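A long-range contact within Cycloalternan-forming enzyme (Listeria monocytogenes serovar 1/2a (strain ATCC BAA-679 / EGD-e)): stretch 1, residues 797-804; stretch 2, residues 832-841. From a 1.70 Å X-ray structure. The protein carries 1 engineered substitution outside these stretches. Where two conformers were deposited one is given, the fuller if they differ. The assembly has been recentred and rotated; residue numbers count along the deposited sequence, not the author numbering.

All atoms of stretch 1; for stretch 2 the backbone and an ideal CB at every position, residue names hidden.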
# COMPACT_ATOMS: atom_id res chain seq x y z
N LYS A 797 3.20 18.30 9.84
CA LYS A 797 2.09 18.52 10.76
C LYS A 797 2.58 19.23 12.02
O LYS A 797 3.72 19.03 12.45
CB LYS A 797 1.55 17.14 11.13
CG LYS A 797 0.29 17.10 11.95
CD LYS A 797 -0.26 15.68 11.90
CE LYS A 797 0.51 14.68 12.75
NZ LYS A 797 -0.27 13.39 12.76
N ALA A 798 1.71 20.05 12.61
CA ALA A 798 2.01 20.73 13.88
C ALA A 798 2.43 19.73 14.95
O ALA A 798 1.77 18.70 15.13
CB ALA A 798 0.80 21.54 14.34
N GLY A 799 3.52 20.02 15.65
CA GLY A 799 3.97 19.15 16.73
C GLY A 799 4.94 18.08 16.27
O GLY A 799 5.52 17.39 17.11
N ALA A 800 5.17 17.99 14.95
CA ALA A 800 6.08 16.96 14.39
C ALA A 800 7.48 17.01 14.98
O ALA A 800 8.04 18.08 15.19
CB ALA A 800 6.16 17.08 12.87
N ILE A 801 8.01 15.82 15.26
CA ILE A 801 9.40 15.61 15.66
C ILE A 801 9.93 14.60 14.65
O ILE A 801 9.50 13.46 14.63
CB ILE A 801 9.54 15.07 17.11
CG1 ILE A 801 8.91 16.07 18.11
CG2 ILE A 801 11.01 14.83 17.44
CD1 ILE A 801 8.43 15.46 19.42
N ILE A 802 10.83 15.07 13.78
CA ILE A 802 11.28 14.26 12.62
C ILE A 802 12.78 13.99 12.72
O ILE A 802 13.57 14.91 12.53
CB ILE A 802 10.94 14.97 11.29
CG1 ILE A 802 9.42 15.20 11.19
CG2 ILE A 802 11.46 14.18 10.08
CD1 ILE A 802 9.03 16.31 10.21
N PRO A 803 13.18 12.73 12.98
CA PRO A 803 14.62 12.40 13.02
C PRO A 803 15.22 12.38 11.63
O PRO A 803 14.57 11.90 10.68
CB PRO A 803 14.66 11.01 13.63
CG PRO A 803 13.34 10.41 13.29
CD PRO A 803 12.34 11.54 13.21
N MET A 804 16.44 12.90 11.52
CA MET A 804 17.10 13.04 10.23
C MET A 804 18.59 12.73 10.35
O MET A 804 19.17 12.88 11.42
CB MET A 804 16.90 14.44 9.66
CG MET A 804 15.46 14.90 9.53
SD MET A 804 15.36 16.56 8.85
CE MET A 804 16.20 17.55 10.08
N UNK A 832 7.22 23.07 16.91
CA UNK A 832 6.57 23.08 18.23
C UNK A 832 5.09 23.47 18.15
O UNK A 832 4.73 24.44 17.47
CB UNK A 832 7.30 24.05 19.16
N UNK A 833 4.27 22.68 18.83
CA UNK A 833 2.84 22.92 18.96
C UNK A 833 2.33 22.16 20.16
O UNK A 833 2.19 20.94 20.10
CB UNK A 833 2.09 22.51 17.69
N UNK A 834 2.10 22.87 21.26
CA UNK A 834 1.73 22.23 22.53
C UNK A 834 2.75 21.18 22.94
O UNK A 834 3.96 21.36 22.72
CB UNK A 834 0.34 21.59 22.42
N UNK A 835 2.27 20.09 23.54
CA UNK A 835 3.14 19.02 24.01
C UNK A 835 3.10 17.90 23.02
O UNK A 835 2.03 17.39 22.70
CB UNK A 835 2.73 18.53 25.40
N UNK A 836 4.26 17.54 22.49
CA UNK A 836 4.34 16.42 21.58
C UNK A 836 5.45 15.47 21.98
O UNK A 836 6.38 15.83 22.71
CB UNK A 836 4.55 16.91 20.15
N UNK A 837 5.29 14.22 21.56
CA UNK A 837 6.23 13.18 21.93
C UNK A 837 6.47 12.29 20.74
O UNK A 837 5.61 12.17 19.85
CB UNK A 837 5.72 12.37 23.12
N UNK A 838 7.65 11.68 20.70
CA UNK A 838 8.00 10.81 19.60
C UNK A 838 8.94 9.72 20.09
O UNK A 838 9.86 10.01 20.86
CB UNK A 838 8.64 11.61 18.46
N UNK A 839 8.69 8.49 19.66
CA UNK A 839 9.56 7.37 19.98
C UNK A 839 10.39 7.05 18.76
O UNK A 839 9.87 6.52 17.77
CB UNK A 839 8.76 6.15 20.44
N UNK A 840 11.68 7.39 18.82
CA UNK A 840 12.61 7.15 17.72
C UNK A 840 13.24 5.75 17.81
O UNK A 840 13.78 5.37 18.84
CB UNK A 840 13.70 8.22 17.72
N UNK A 841 13.17 5.00 16.71
CA UNK A 841 13.81 3.70 16.61
C UNK A 841 15.26 3.86 16.17
O UNK A 841 15.55 4.07 14.99
CB UNK A 841 13.05 2.80 15.64

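Position 832 has its CA-to-CB bond pointing away from stretch 1, with nothing of that stretch within 5.5 Å of the ideal CB. Its backbone angles suit many residues, proline among them. The residue is Pro-832, and its ring makes no contact here.

Position 833 points toward the turn. Its ideal CB lies 3.5 Å from Gly-799 N and 3.7 Å from Ala-798 CB, so a small side chain such as alanine, serine or threonine would suit. It is Ser-833, whose CB packs against Ala-798 CB.

Position 834 has a phi of 55° and a psi of -144°. Positive phi favours glycine, and stretch 1 offers nothing nearby. It is Gly-834.

Position 835 points away into space free of stretch 1, so a polar or charged residue would do as well as most. It is Asp-835, whose OD1 is hydrogen-bonded elsewhere in the structure.

Position 836 points toward stretch 1. Its ideal CB is a tight 3.2 Å from Gly-799 O and 4.2 Å from Ile-801 CD1. The carbonyl is an acceptor, so a short donor fits well: serine or threonine, perhaps cysteine. It is Ser-836. With chi1 at 54° (p), Ser-836 OG donates a 2.8 Å hydrogen bond to Gly-799 O. This is the only direct hydrogen bond between the stretches.

Position 837 points away, and stretch 1 sets little limit on its side chain. It is Glu-837. Its backbone does the touching: Glu-837 C lies 4.0 Å from Ile-801 CD1.

Position 838 points toward stretch 1, its ideal CB 3.8 Å from Ile-801 CB. Ile-801 and Pro-803 offer an apolar surface, so leucine, methionine or an aromatic would suit. It is Tyr-838, with chi1 t. The ring runs on along stretch 1, with Ile-801 O over one face, 3.7 Å from Tyr-838 CD1. Farther along, Tyr-838 CE2 meets Pro-803 CD at 3.5 Å, and Tyr-838 OH reaches within 3.3 Å of Pro-803 CG.

Position 839 is out of reach of stretch 1, which leaves the choice open. It is Ser-839, modelled in two conformers.

Position 840 points toward stretch 1 again, but its ideal CB is 5.0 Å from Pro-803 CG. That gap leaves room for a large apolar side chain, such as leucine, methionine or phenylalanine. It is Phe-840, whose CD1 packs 3.7 Å from Pro-803 CG.

Position 841 is out of reach, so stretch 1 gives no guide. It is Tyr-841.

Stretch 2, residues 832-841: PSGDSEYSFY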
# COMPACT_ATOMS: atom_id res chain seq x y z
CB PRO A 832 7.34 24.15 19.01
CG PRO A 832 8.62 24.36 18.28
CD PRO A 832 8.30 24.08 16.83
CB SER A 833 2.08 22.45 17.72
OG SER A 833 0.70 22.77 17.89
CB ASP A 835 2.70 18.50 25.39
CG ASP A 835 2.98 19.49 26.50
OD1 ASP A 835 3.74 20.47 26.29
OD2 ASP A 835 2.44 19.29 27.61
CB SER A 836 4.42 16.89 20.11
OG SER A 836 5.47 17.80 19.90
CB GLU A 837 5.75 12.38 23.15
CG GLU A 837 4.50 11.54 22.93
CD GLU A 837 3.88 10.98 24.21
OE1 GLU A 837 4.60 10.76 25.22
OE2 GLU A 837 2.64 10.75 24.21
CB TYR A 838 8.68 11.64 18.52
CG TYR A 838 9.14 10.87 17.30
CD1 TYR A 838 8.24 10.46 16.32
CD2 TYR A 838 10.51 10.61 17.09
CE1 TYR A 838 8.66 9.79 15.17
CE2 TYR A 838 10.94 9.94 15.95
CZ TYR A 838 10.02 9.53 15.00
OH TYR A 838 10.44 8.89 13.85
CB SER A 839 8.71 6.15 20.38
OG SER A 839 9.47 5.21 21.13
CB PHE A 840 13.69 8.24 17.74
CG PHE A 840 14.84 7.99 16.82
CD1 PHE A 840 14.65 7.72 15.46
CD2 PHE A 840 16.16 8.04 17.32
CE1 PHE A 840 15.72 7.50 14.62
CE2 PHE A 840 17.24 7.83 16.48
CZ PHE A 840 17.02 7.55 15.13
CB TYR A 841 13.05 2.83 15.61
CG TYR A 841 13.55 1.41 15.48
CD1 TYR A 841 13.80 0.61 16.60
CD2 TYR A 841 13.72 0.84 14.21
CE1 TYR A 841 14.25 -0.70 16.46
CE2 TYR A 841 14.15 -0.47 14.06
CZ TYR A 841 14.41 -1.23 15.18
OH TYR A 841 14.84 -2.52 15.01
O HOH W 1 5.40 14.47 17.37
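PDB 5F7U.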